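Local coordinates for uncharacterized protein (Desulfotomaculum acetoxidans, PDB 3U4Y) that is of unknown function but folds as a seven-bladed beta-propeller with a region assigned to the lactonase family, at residues D41-A46 with S85-D90; F60-V65 with I79-S84; T100-N105 with Y128-I133. All blocks are in the same frame, centred on the assembly; numbering follows the deposited sequence.

Interaction 1. Residues D41-A46 with S85-D90; sequences DFVDTA and SMADVD
Asp-44, Val-89 and Val-43 carry this contact between two segments that run roughly the same way, 30° apart, without a clear hydrogen bond between them. Asp-44 holds its CG anti to the backbone N (chi1 -158°), which lays its carboxylate alongside that of Asp-88. The two groups point the same way with their planes turned 56° apart, and Asp-44 OD1 lies 2.7 Å from Asp-88 OD1. With two buried carboxylates side by side, one may well be protonated. Asp-88 has its other oxygen, OD2, hydrogen-bonded to the backbone N of Ile-133, while its OD1 takes a weak bond from the N of Val-89. Beside the acid pair, Val-89 turns one methyl to the stem of Asp-44, CG2 coming 4.0 Å from CB, and packs more loosely against the methyl of Ala-46. Val-43 works further back along the segment: with CG1 anti to the backbone N, this methyl meets Ala-87 CB at 3.8 Å, and its CG2 approaches the carbonyl O of Met-86, a selenomethionine. Thr-57 links the segments through its hydroxyl, hydrogen-bonded both to the N of Asp-44 and to the O of Ala-87. The contact thus joins the innermost strand of one propeller blade to the start of the innermost strand of the next, and to the loop leading into it. Strand 42-47 pairs with strand 53-58 in its own blade, strand 89-91 belongs with strand 97-100 in the next, and Val-89 touches both Thr-57 and Thr-100.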
ATOM      1  N   ASP A  41      -4.868  13.588 -10.725  1.00 52.13           N
ATOM      2  CA  ASP A  41      -5.297  13.593  -9.343  1.00 45.42           C
ATOM      3  C   ASP A  41      -4.666  12.388  -8.593  1.00 46.43           C
ATOM      4  O   ASP A  41      -5.372  11.501  -8.083  1.00 34.53           O
ATOM      5  CB  ASP A  41      -6.824  13.488  -9.389  1.00 37.37           C
ATOM      6  CG  ASP A  41      -7.463  13.812  -8.091  1.00 57.87           C
ATOM      7  OD1 ASP A  41      -6.919  14.672  -7.368  1.00 70.36           O
ATOM      8  OD2 ASP A  41      -8.513  13.209  -7.792  1.00 66.67           O
ATOM      9  N   PHE A  42      -3.333  12.358  -8.536  1.00 41.52           N
ATOM     10  CA  PHE A  42      -2.594  11.153  -8.118  1.00 41.65           C
ATOM     11  C   PHE A  42      -2.769  10.733  -6.651  1.00 41.77           C
ATOM     12  O   PHE A  42      -2.817  11.569  -5.749  1.00 37.02           O
ATOM     13  CB  PHE A  42      -1.103  11.287  -8.428  1.00 42.20           C
ATOM     14  CG  PHE A  42      -0.771  11.199  -9.892  1.00 48.69           C
ATOM     15  CD1 PHE A  42      -1.467  10.341 -10.728  1.00 40.93           C
ATOM     16  CD2 PHE A  42       0.245  11.982 -10.435  1.00 52.59           C
ATOM     17  CE1 PHE A  42      -1.156  10.265 -12.076  1.00 33.71           C
ATOM     18  CE2 PHE A  42       0.556  11.914 -11.778  1.00 41.59           C
ATOM     19  CZ  PHE A  42      -0.148  11.055 -12.599  1.00 36.82           C
ATOM     20  N   VAL A  43      -2.839   9.422  -6.427  1.00 43.06           N
ATOM     21  CA  VAL A  43      -3.035   8.885  -5.085  1.00 41.73           C
ATOM     22  C   VAL A  43      -1.934   7.900  -4.671  1.00 32.19           C
ATOM     23  O   VAL A  43      -1.055   8.258  -3.897  1.00 20.19           O
ATOM     24  CB  VAL A  43      -4.452   8.262  -4.892  1.00 36.54           C
ATOM     25  CG1 VAL A  43      -4.652   7.848  -3.456  1.00 26.29           C
ATOM     26  CG2 VAL A  43      -5.546   9.257  -5.301  1.00 32.75           C
ATOM     27  N   ASP A  44      -1.977   6.673  -5.189  1.00 46.61           N
ATOM     28  CA  ASP A  44      -1.043   5.619  -4.755  1.00 56.51           C
ATOM     29  C   ASP A  44      -0.244   5.039  -5.930  1.00 49.87           C
ATOM     30  O   ASP A  44      -0.528   5.355  -7.088  1.00 49.87           O
ATOM     31  CB  ASP A  44      -1.797   4.498  -4.003  1.00 60.72           C
ATOM     32  CG  ASP A  44      -0.887   3.671  -3.090  1.00 72.26           C
ATOM     33  OD1 ASP A  44      -1.119   2.441  -2.948  1.00 74.82           O
ATOM     34  OD2 ASP A  44       0.053   4.252  -2.503  1.00 76.55           O
ATOM     35  N   THR A  45       0.756   4.207  -5.614  1.00 36.93           N
ATOM     36  CA  THR A  45       1.585   3.504  -6.603  1.00 30.38           C
ATOM     37  C   THR A  45       1.886   2.083  -6.190  1.00 40.39           C
ATOM     38  O   THR A  45       2.003   1.766  -5.001  1.00 47.05           O
ATOM     39  CB  THR A  45       2.988   4.127  -6.775  1.00 34.04           C
ATOM     40  OG1 THR A  45       3.399   4.756  -5.555  1.00 43.24           O
ATOM     41  CG2 THR A  45       3.010   5.116  -7.878  1.00 29.06           C
ATOM     42  N   ALA A  46       2.057   1.233  -7.191  1.00 45.62           N
ATOM     43  CA  ALA A  46       2.626  -0.088  -6.986  1.00 39.73           C
ATOM     44  C   ALA A  46       3.835  -0.182  -7.888  1.00 31.12           C
ATOM     45  O   ALA A  46       4.010   0.659  -8.756  1.00 28.31           O
ATOM     46  CB  ALA A  46       1.627  -1.162  -7.322  1.00 31.26           C
ATOM     47  N   SER A  85     -13.522   6.198  -9.818  1.00 47.65           N
ATOM     48  CA  SER A  85     -12.292   6.654  -9.164  1.00 40.89           C
ATOM     49  C   SER A  85     -11.383   5.525  -8.648  1.00 40.91           C
ATOM     50  O   SER A  85     -11.796   4.368  -8.562  1.00 50.07           O
ATOM     51  CB  SER A  85     -12.633   7.566  -8.004  1.00 39.17           C
ATOM     52  OG  SER A  85     -12.914   6.785  -6.855  1.00 43.66           O
HETATM   53  N   MSE A  86     -10.155   5.883  -8.274  1.00 30.45           N
HETATM   54  CA  MSE A  86      -9.146   4.914  -7.865  1.00 35.46           C
HETATM   55  C   MSE A  86      -8.273   5.418  -6.726  1.00 38.17           C
HETATM   56  O   MSE A  86      -7.996   6.615  -6.654  1.00 46.47           O
HETATM   57  CB  MSE A  86      -8.219   4.626  -9.039  1.00 45.52           C
HETATM   58  CG  MSE A  86      -8.820   3.790 -10.124  1.00 53.88           C
HETATM   59 SE   MSE A  86      -7.789   3.999 -11.750  0.95 58.82          SE
HETATM   60  CE  MSE A  86      -9.215   3.578 -13.017  1.00 65.44           C
ATOM     61  N   ALA A  87      -7.815   4.516  -5.852  1.00 24.56           N
ATOM     62  CA  ALA A  87      -6.860   4.919  -4.820  1.00 29.49           C
ATOM     63  C   ALA A  87      -5.803   3.854  -4.481  1.00 44.65           C
ATOM     64  O   ALA A  87      -4.784   3.796  -5.152  1.00 56.85           O
ATOM     65  CB  ALA A  87      -7.570   5.449  -3.569  1.00 27.12           C
ATOM     66  N   ASP A  88      -6.002   3.029  -3.453  1.00 47.75           N
ATOM     67  CA  ASP A  88      -4.982   2.017  -3.154  1.00 48.80           C
ATOM     68  C   ASP A  88      -4.855   1.102  -4.378  1.00 45.17           C
ATOM     69  O   ASP A  88      -5.834   0.884  -5.109  1.00 45.33           O
ATOM     70  CB  ASP A  88      -5.269   1.227  -1.842  1.00 16.14           C
ATOM     71  CG  ASP A  88      -3.984   0.605  -1.205  1.00 88.81           C
ATOM     72  OD1 ASP A  88      -2.861   0.841  -1.711  1.00 92.29           O
ATOM     73  OD2 ASP A  88      -4.092  -0.115  -0.182  1.00 80.33           O
ATOM     74  N   VAL A  89      -3.635   0.620  -4.626  1.00 36.68           N
ATOM     75  CA  VAL A  89      -3.392  -0.402  -5.641  1.00 32.93           C
ATOM     76  C   VAL A  89      -2.492  -1.472  -5.124  1.00 26.26           C
ATOM     77  O   VAL A  89      -1.542  -1.202  -4.391  1.00 28.69           O
ATOM     78  CB  VAL A  89      -2.626   0.127  -6.860  1.00 30.46           C
ATOM     79  CG1 VAL A  89      -3.472   0.022  -8.093  1.00 31.75           C
ATOM     80  CG2 VAL A  89      -2.111   1.532  -6.615  1.00 24.58           C
ATOM     81  N   ASP A  90      -2.777  -2.688  -5.554  1.00 35.01           N
ATOM     82  CA  ASP A  90      -1.829  -3.777  -5.425  1.00 39.71           C
ATOM     83  C   ASP A  90      -1.721  -4.474  -6.759  1.00 41.94           C
ATOM     84  O   ASP A  90      -2.626  -4.388  -7.581  1.00 45.18           O
ATOM     85  CB  ASP A  90      -2.260  -4.778  -4.355  1.00 40.98           C
ATOM     86  CG  ASP A  90      -1.079  -5.320  -3.565  1.00 55.01           C
ATOM     87  OD1 ASP A  90       0.005  -4.687  -3.617  1.00 44.50           O
ATOM     88  OD2 ASP A  90      -1.234  -6.367  -2.891  1.00 68.93           O
TER

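Interaction 2. Residues F60-V65 with I79-S84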
ATOM      1  N   PHE A  60     -10.267  11.648  -8.759  1.00 53.41           N
ATOM      2  CA  PHE A  60     -11.332  12.398  -9.436  1.00 49.57           C
ATOM      3  C   PHE A  60     -11.088  12.410 -10.948  1.00 48.73           C
ATOM      4  O   PHE A  60     -12.033  12.497 -11.745  1.00 47.58           O
ATOM      5  CB  PHE A  60     -11.453  13.808  -8.811  1.00 55.06           C
ATOM      6  CG  PHE A  60     -12.262  14.791  -9.617  1.00 79.18           C
ATOM      7  CD1 PHE A  60     -13.513  14.460 -10.122  1.00 89.60           C
ATOM      8  CD2 PHE A  60     -11.780  16.078  -9.841  1.00 89.79           C
ATOM      9  CE1 PHE A  60     -14.255  15.387 -10.861  1.00 89.56           C
ATOM     10  CE2 PHE A  60     -12.517  17.004 -10.573  1.00 91.65           C
ATOM     11  CZ  PHE A  60     -13.754  16.658 -11.081  1.00 88.02           C
ATOM     12  N   CYS A  61      -9.823  12.265 -11.337  1.00 37.87           N
ATOM     13  CA  CYS A  61      -9.480  12.071 -12.739  1.00 34.14           C
ATOM     14  C   CYS A  61      -9.705  10.623 -13.218  1.00 34.85           C
ATOM     15  O   CYS A  61      -9.560  10.325 -14.393  1.00 43.29           O
ATOM     16  CB  CYS A  61      -8.033  12.516 -13.004  1.00 40.92           C
ATOM     17  SG  CYS A  61      -7.729  14.329 -13.016  1.00 57.43           S
ATOM     18  N   GLN A  62     -10.067   9.734 -12.302  1.00 37.88           N
ATOM     19  CA  GLN A  62     -10.227   8.294 -12.580  1.00 39.18           C
ATOM     20  C   GLN A  62      -9.335   7.686 -13.670  1.00 42.23           C
ATOM     21  O   GLN A  62      -9.790   6.895 -14.498  1.00 39.91           O
ATOM     22  CB  GLN A  62     -11.691   7.925 -12.825  1.00 30.96           C
ATOM     23  CG  GLN A  62     -12.352   8.595 -13.989  1.00 32.61           C
ATOM     24  CD  GLN A  62     -13.864   8.514 -13.885  1.00 39.45           C
ATOM     25  OE1 GLN A  62     -14.462   9.142 -13.016  1.00 42.37           O
ATOM     26  NE2 GLN A  62     -14.486   7.731 -14.757  1.00 41.40           N
ATOM     27  N   THR A  63      -8.053   8.019 -13.632  1.00 37.95           N
ATOM     28  CA  THR A  63      -7.128   7.523 -14.629  1.00 36.46           C
ATOM     29  C   THR A  63      -5.931   6.767 -14.056  1.00 37.31           C
ATOM     30  O   THR A  63      -5.251   7.255 -13.161  1.00 29.01           O
ATOM     31  CB  THR A  63      -6.605   8.675 -15.476  1.00 36.43           C
ATOM     32  OG1 THR A  63      -7.709   9.294 -16.143  1.00 35.79           O
ATOM     33  CG2 THR A  63      -5.591   8.166 -16.498  1.00 36.74           C
ATOM     34  N   LEU A  64      -5.670   5.580 -14.593  1.00 40.47           N
ATOM     35  CA  LEU A  64      -4.462   4.841 -14.244  1.00 37.48           C
ATOM     36  C   LEU A  64      -3.352   5.061 -15.275  1.00 39.30           C
ATOM     37  O   LEU A  64      -3.585   4.937 -16.473  1.00 48.98           O
ATOM     38  CB  LEU A  64      -4.772   3.348 -14.142  1.00 36.12           C
ATOM     39  CG  LEU A  64      -3.592   2.405 -13.859  1.00 36.50           C
ATOM     40  CD1 LEU A  64      -3.932   1.392 -12.775  1.00 25.81           C
ATOM     41  CD2 LEU A  64      -3.143   1.704 -15.118  1.00 31.13           C
ATOM     42  N   VAL A  65      -2.149   5.385 -14.819  1.00 31.42           N
ATOM     43  CA  VAL A  65      -1.002   5.479 -15.728  1.00 42.85           C
ATOM     44  C   VAL A  65       0.060   4.401 -15.437  1.00 47.91           C
ATOM     45  O   VAL A  65       0.296   4.054 -14.277  1.00 50.17           O
ATOM     46  CB  VAL A  65      -0.348   6.877 -15.694  1.00 40.85           C
ATOM     47  CG1 VAL A  65      -1.402   7.940 -15.584  1.00 44.08           C
ATOM     48  CG2 VAL A  65       0.599   6.985 -14.531  1.00 45.07           C
ATOM     49  N   ILE A  79      -2.002   5.236 -20.783  1.00 43.68           N
ATOM     50  CA  ILE A  79      -2.902   6.050 -19.956  1.00 47.80           C
ATOM     51  C   ILE A  79      -4.343   5.646 -20.236  1.00 58.31           C
ATOM     52  O   ILE A  79      -4.877   5.953 -21.305  1.00 68.00           O
ATOM     53  CB  ILE A  79      -2.745   7.579 -20.191  1.00 45.65           C
ATOM     54  CG1 ILE A  79      -1.354   8.049 -19.754  1.00 43.17           C
ATOM     55  CG2 ILE A  79      -3.810   8.337 -19.428  1.00 33.04           C
ATOM     56  CD1 ILE A  79      -1.163   9.537 -19.701  1.00 33.15           C
ATOM     57  N   GLN A  80      -4.959   4.948 -19.281  1.00 52.86           N
ATOM     58  CA  GLN A  80      -6.346   4.500 -19.418  1.00 52.11           C
ATOM     59  C   GLN A  80      -7.286   5.124 -18.380  1.00 49.94           C
ATOM     60  O   GLN A  80      -6.884   5.376 -17.240  1.00 51.36           O
ATOM     61  CB  GLN A  80      -6.412   2.979 -19.352  1.00 49.18           C
ATOM     62  CG  GLN A  80      -5.808   2.294 -20.563  1.00 60.72           C
ATOM     63  CD  GLN A  80      -6.674   2.438 -21.801  1.00 74.29           C
ATOM     64  OE1 GLN A  80      -7.891   2.590 -21.699  1.00 87.69           O
ATOM     65  NE2 GLN A  80      -6.050   2.394 -22.976  1.00 69.04           N
ATOM     66  N   GLU A  81      -8.529   5.389 -18.780  1.00 40.27           N
ATOM     67  CA  GLU A  81      -9.535   5.895 -17.844  1.00 45.50           C
ATOM     68  C   GLU A  81     -10.352   4.724 -17.337  1.00 52.93           C
ATOM     69  O   GLU A  81     -10.679   3.804 -18.093  1.00 65.75           O
ATOM     70  CB  GLU A  81     -10.465   6.941 -18.488  1.00 48.71           C
ATOM     71  CG  GLU A  81     -11.977   6.700 -18.230  1.00 83.65           C
ATOM     72  CD  GLU A  81     -12.906   7.823 -18.731  1.00 84.63           C
ATOM     73  OE1 GLU A  81     -12.495   9.004 -18.762  1.00 83.37           O
ATOM     74  OE2 GLU A  81     -14.066   7.515 -19.083  1.00 84.27           O
ATOM     75  N   GLY A  82     -10.675   4.748 -16.053  1.00 45.50           N
ATOM     76  CA  GLY A  82     -11.507   3.709 -15.495  1.00 47.02           C
ATOM     77  C   GLY A  82     -12.970   4.104 -15.410  1.00 50.93           C
ATOM     78  O   GLY A  82     -13.335   5.263 -15.562  1.00 58.37           O
ATOM     79  N   GLN A  83     -13.810   3.111 -15.162  1.00 48.23           N
ATOM     80  CA  GLN A  83     -15.219   3.316 -14.911  1.00 52.50           C
ATOM     81  C   GLN A  83     -15.465   4.341 -13.792  1.00 58.16           C
ATOM     82  O   GLN A  83     -16.349   5.202 -13.901  1.00 67.04           O
ATOM     83  CB  GLN A  83     -15.843   1.972 -14.548  1.00 62.46           C
ATOM     84  CG  GLN A  83     -16.892   1.477 -15.522  1.00 82.43           C
ATOM     85  CD  GLN A  83     -18.307   1.649 -14.975  1.00 99.80           C
ATOM     86  OE1 GLN A  83     -18.710   2.750 -14.582  1.00101.65           O
ATOM     87  NE2 GLN A  83     -19.061   0.551 -14.929  1.00102.89           N
ATOM     88  N   SER A  84     -14.690   4.249 -12.715  1.00 51.49           N
ATOM     89  CA  SER A  84     -14.845   5.158 -11.579  1.00 52.02           C
ATOM     90  C   SER A  84     -13.497   5.482 -10.942  1.00 48.35           C
ATOM     91  O   SER A  84     -12.455   5.086 -11.460  1.00 39.44           O
ATOM     92  CB  SER A  84     -15.788   4.563 -10.535  1.00 57.70           C
ATOM     93  OG  SER A  84     -15.264   3.357 -10.002  1.00 63.05           O
TER
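The side-chain amide of Gln-62 is the flat group that matters here, and it works through its NE2 corner. NE2 donates to Gly-82 O at 2.8 Å, lying in the plane of that carbonyl, whereas the acceptor sits 32° out of the plane of the Gln-62 amide. The same nitrogen is 3.3 Å from Gln-83 O, and the carboxylate carbon of Glu-81 lies a little further off. To arrive there the side chain leaves CB in the crowded position between the backbone N and the carbonyl carbon (chi1 61°) and then extends, with CB resting against the carbonyl O of Ser-84. The backbone of Gln-62 engages the same glycine: Gly-82 N donates to Gln-62 O at 2.8 Å in a nearly straight bond, so one residue takes up both the N-H and the C=O of Gly-82, the side-chain bond being the more bent (132°). Beyond this clasp the chains become the antiparallel hairpin of strands 63-68 and 75-81, the two outer strands of a four-stranded propeller blade. Leu-64 and Gln-80 form a hydrogen-bonded pair in which each N donates to the other residue's O, at 2.9 Å from Leu-64 N to Gln-80 O. Thr-63 faces Glu-81 and Val-65 faces Ile-79 in non-hydrogen-bonded pairs, and these four side chains share one side of the sheet. There Thr-63 CG2, anti to its backbone N, crosses obliquely to meet Ile-79 CG2, while Val-65 and Ile-79 lie side by side, pointing the same way. The hydroxyl of Thr-63 turns back to its own chain and donates to Cys-61 O from above the carbonyl plane. On the other side of the sheet, Leu-64 and Gln-80 both touch Phe-120 of strand 119-125, in the following blade.

Interaction 3. Residues T100-N105 with Y128-I133; sequences TVTGLN and YDAVGI
Val-101 directs its two methyls against the backbone and side chain of the strand opposite. CG2 rests on Ile-133, 3.9 Å from its CB and 4.0 Å from its CD1, so that it lies along the isoleucine branch and not merely at its tip. The two side chains slide past each other in opposite directions. Ile-133 offers this length because it is fully extended, with CG1 anti to the backbone N (chi1 -168°) and chi2 also near 180°. The second valine methyl, CG1, comes against the backbone of Gly-132, 4.2 Å from both Gly-132 N and Gly-132 O. Gly-132 has a positive phi (79°), a conformation that glycine adopts more readily than other residues. Thr-102 adds another touch: its CG2 sits 3.5 Å from Ala-130 O, while its OG1 is turned anti to the backbone N, and OG1 and Ser-85 OG are weakly hydrogen-bonded to one another. No hydrogen bond crosses between the two segments; the contact is van der Waals packing, of valine on isoleucine and of methyls on backbone. An alanine at Val-101 would remove both methyls and would probably loosen the packing against Ile-133 and Gly-132 in this buried seam. Val-101 has its polar ties in a third segment, where its backbone is hydrogen-bonded to Ala-87 and Asp-88. In the propeller, residues 100-105 leave the end of strand 97-100 and lead to strand 109-114 of the same blade, whereas strand 130-135 is the innermost strand of the next. Met-110 of strand 109-114 touches both Val-101 and Ile-133, and strand 142-147 reaches the same pair through Ile-145 and Ile-143.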
ATOM      1  N   THR A 100      -7.408  -2.130  -8.237  1.00 31.25           N
ATOM      2  CA  THR A 100      -7.639  -0.821  -7.655  1.00 33.30           C
ATOM      3  C   THR A 100      -8.941  -0.741  -6.892  1.00 40.17           C
ATOM      4  O   THR A 100      -9.948  -1.343  -7.257  1.00 46.83           O
ATOM      5  CB  THR A 100      -7.701   0.253  -8.731  1.00 40.51           C
ATOM      6  OG1 THR A 100      -6.901  -0.151  -9.843  1.00 47.55           O
ATOM      7  CG2 THR A 100      -7.192   1.566  -8.190  1.00 36.31           C
ATOM      8  N   VAL A 101      -8.918   0.047  -5.835  1.00 34.68           N
ATOM      9  CA  VAL A 101     -10.087   0.212  -5.018  1.00 35.45           C
ATOM     10  C   VAL A 101     -10.517   1.682  -5.046  1.00 39.48           C
ATOM     11  O   VAL A 101      -9.734   2.572  -5.395  1.00 35.45           O
ATOM     12  CB  VAL A 101      -9.804  -0.341  -3.603  1.00 42.18           C
ATOM     13  CG1 VAL A 101     -10.327   0.584  -2.500  1.00 53.33           C
ATOM     14  CG2 VAL A 101     -10.372  -1.739  -3.492  1.00 33.78           C
ATOM     15  N   THR A 102     -11.769   1.930  -4.690  1.00 36.74           N
ATOM     16  CA  THR A 102     -12.348   3.256  -4.807  1.00 36.31           C
ATOM     17  C   THR A 102     -11.637   4.333  -3.998  1.00 38.22           C
ATOM     18  O   THR A 102     -10.970   4.043  -3.000  1.00 42.27           O
ATOM     19  CB  THR A 102     -13.797   3.239  -4.361  1.00 35.53           C
ATOM     20  OG1 THR A 102     -14.452   4.428  -4.818  1.00 41.71           O
ATOM     21  CG2 THR A 102     -13.857   3.157  -2.858  1.00 35.27           C
ATOM     22  N   GLY A 103     -11.794   5.576  -4.459  1.00 38.33           N
ATOM     23  CA  GLY A 103     -11.360   6.765  -3.746  1.00 33.28           C
ATOM     24  C   GLY A 103     -12.581   7.576  -3.307  1.00 39.91           C
ATOM     25  O   GLY A 103     -13.654   7.019  -3.067  1.00 32.46           O
ATOM     26  N   LEU A 104     -12.436   8.895  -3.218  1.00 38.89           N
ATOM     27  CA  LEU A 104     -13.505   9.732  -2.689  1.00 29.80           C
ATOM     28  C   LEU A 104     -14.784   9.751  -3.527  1.00 33.76           C
ATOM     29  O   LEU A 104     -15.876   9.588  -2.981  1.00 34.68           O
ATOM     30  CB  LEU A 104     -13.014  11.161  -2.465  1.00 35.71           C
ATOM     31  CG  LEU A 104     -13.606  11.959  -1.296  1.00 31.24           C
ATOM     32  CD1 LEU A 104     -13.664  13.426  -1.660  1.00 22.54           C
ATOM     33  CD2 LEU A 104     -14.981  11.460  -0.895  1.00 24.33           C
ATOM     34  N   ASN A 105     -14.685   9.971  -4.834  1.00 43.76           N
ATOM     35  CA  ASN A 105     -15.930  10.122  -5.594  1.00 66.89           C
ATOM     36  C   ASN A 105     -16.503   8.800  -6.045  1.00 48.99           C
ATOM     37  O   ASN A 105     -15.771   7.849  -6.302  1.00 44.31           O
ATOM     38  CB  ASN A 105     -15.814  11.121  -6.754  1.00 86.81           C
ATOM     39  CG  ASN A 105     -14.492  11.030  -7.462  1.00100.36           C
ATOM     40  OD1 ASN A 105     -13.445  11.267  -6.858  1.00104.37           O
ATOM     41  ND2 ASN A 105     -14.522  10.699  -8.753  1.00104.70           N
ATOM     42  N   TYR A 128     -19.815   1.352   0.152  1.00 30.20           N
ATOM     43  CA  TYR A 128     -19.509   2.750   0.441  1.00 28.01           C
ATOM     44  C   TYR A 128     -18.300   3.006   1.350  1.00 31.50           C
ATOM     45  O   TYR A 128     -17.576   3.974   1.147  1.00 42.70           O
ATOM     46  CB  TYR A 128     -20.748   3.418   1.049  1.00 15.69           C
ATOM     47  CG  TYR A 128     -21.007   3.019   2.467  1.00 14.42           C
ATOM     48  CD1 TYR A 128     -20.651   3.848   3.517  1.00 22.76           C
ATOM     49  CD2 TYR A 128     -21.584   1.806   2.762  1.00 21.32           C
ATOM     50  CE1 TYR A 128     -20.875   3.481   4.827  1.00 25.09           C
ATOM     51  CE2 TYR A 128     -21.810   1.415   4.076  1.00 20.10           C
ATOM     52  CZ  TYR A 128     -21.459   2.256   5.107  1.00 25.45           C
ATOM     53  OH  TYR A 128     -21.689   1.867   6.413  1.00 27.55           O
ATOM     54  N   ASP A 129     -18.079   2.145   2.338  1.00 24.50           N
ATOM     55  CA  ASP A 129     -17.062   2.400   3.365  1.00 31.88           C
ATOM     56  C   ASP A 129     -15.730   1.757   3.066  1.00 29.80           C
ATOM     57  O   ASP A 129     -14.878   1.682   3.949  1.00 35.05           O
ATOM     58  CB  ASP A 129     -17.533   1.934   4.748  1.00 35.55           C
ATOM     59  CG  ASP A 129     -18.070   0.520   4.735  1.00 36.43           C
ATOM     60  OD1 ASP A 129     -18.410  -0.001   3.653  1.00 38.13           O
ATOM     61  OD2 ASP A 129     -18.174  -0.067   5.818  1.00 34.05           O
ATOM     62  N   ALA A 130     -15.566   1.314   1.823  1.00 22.59           N
ATOM     63  CA  ALA A 130     -14.404   0.554   1.374  1.00 22.58           C
ATOM     64  C   ALA A 130     -13.112   1.377   1.238  1.00 32.19           C
ATOM     65  O   ALA A 130     -13.056   2.306   0.441  1.00 53.69           O
ATOM     66  CB  ALA A 130     -14.734  -0.079   0.064  1.00 20.48           C
ATOM     67  N   VAL A 131     -12.084   1.040   2.017  1.00 25.32           N
ATOM     68  CA  VAL A 131     -10.739   1.590   1.815  1.00 32.87           C
ATOM     69  C   VAL A 131      -9.654   0.526   1.997  1.00 36.50           C
ATOM     70  O   VAL A 131      -9.819  -0.423   2.764  1.00 42.41           O
ATOM     71  CB  VAL A 131     -10.425   2.794   2.729  1.00 27.17           C
ATOM     72  CG1 VAL A 131     -11.538   3.792   2.648  1.00 52.53           C
ATOM     73  CG2 VAL A 131     -10.230   2.359   4.158  1.00 20.40           C
ATOM     74  N   GLY A 132      -8.547   0.703   1.291  1.00 25.92           N
ATOM     75  CA  GLY A 132      -7.444  -0.228   1.349  1.00 31.10           C
ATOM     76  C   GLY A 132      -7.656  -1.471   0.508  1.00 34.26           C
ATOM     77  O   GLY A 132      -8.777  -1.975   0.387  1.00 19.74           O
ATOM     78  N   ILE A 133      -6.570  -1.955  -0.092  1.00 40.81           N
ATOM     79  CA  ILE A 133      -6.587  -3.231  -0.801  1.00 39.57           C
ATOM     80  C   ILE A 133      -5.294  -3.992  -0.545  1.00 40.16           C
ATOM     81  O   ILE A 133      -4.231  -3.406  -0.276  1.00 47.88           O
ATOM     82  CB  ILE A 133      -6.862  -3.083  -2.329  1.00 24.90           C
ATOM     83  CG1 ILE A 133      -7.173  -4.430  -2.966  1.00 17.44           C
ATOM     84  CG2 ILE A 133      -5.692  -2.485  -3.052  1.00 32.69           C
ATOM     85  CD1 ILE A 133      -7.493  -4.326  -4.427  1.00 13.24           C
TER

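In the fold
The three contacts span three consecutive blades of the propeller. Interactions 1 and 3 cross blade boundaries closer to the centre of the chain than interaction 2, which holds together the outer hairpin of the blade that begins with strand 42-47. Along the chain, interaction 2 falls between the two halves of interaction 1, and interaction 3 follows. The centre of interaction 1 is about 10 Å from each of the others, which are about 14 Å apart. Residues 85-90 make the connection: they continue from the outer hairpin of one blade inward to the first strand of the next, and their backbone bonds to Val-101. Together the contacts tie three neighbouring blades to one another.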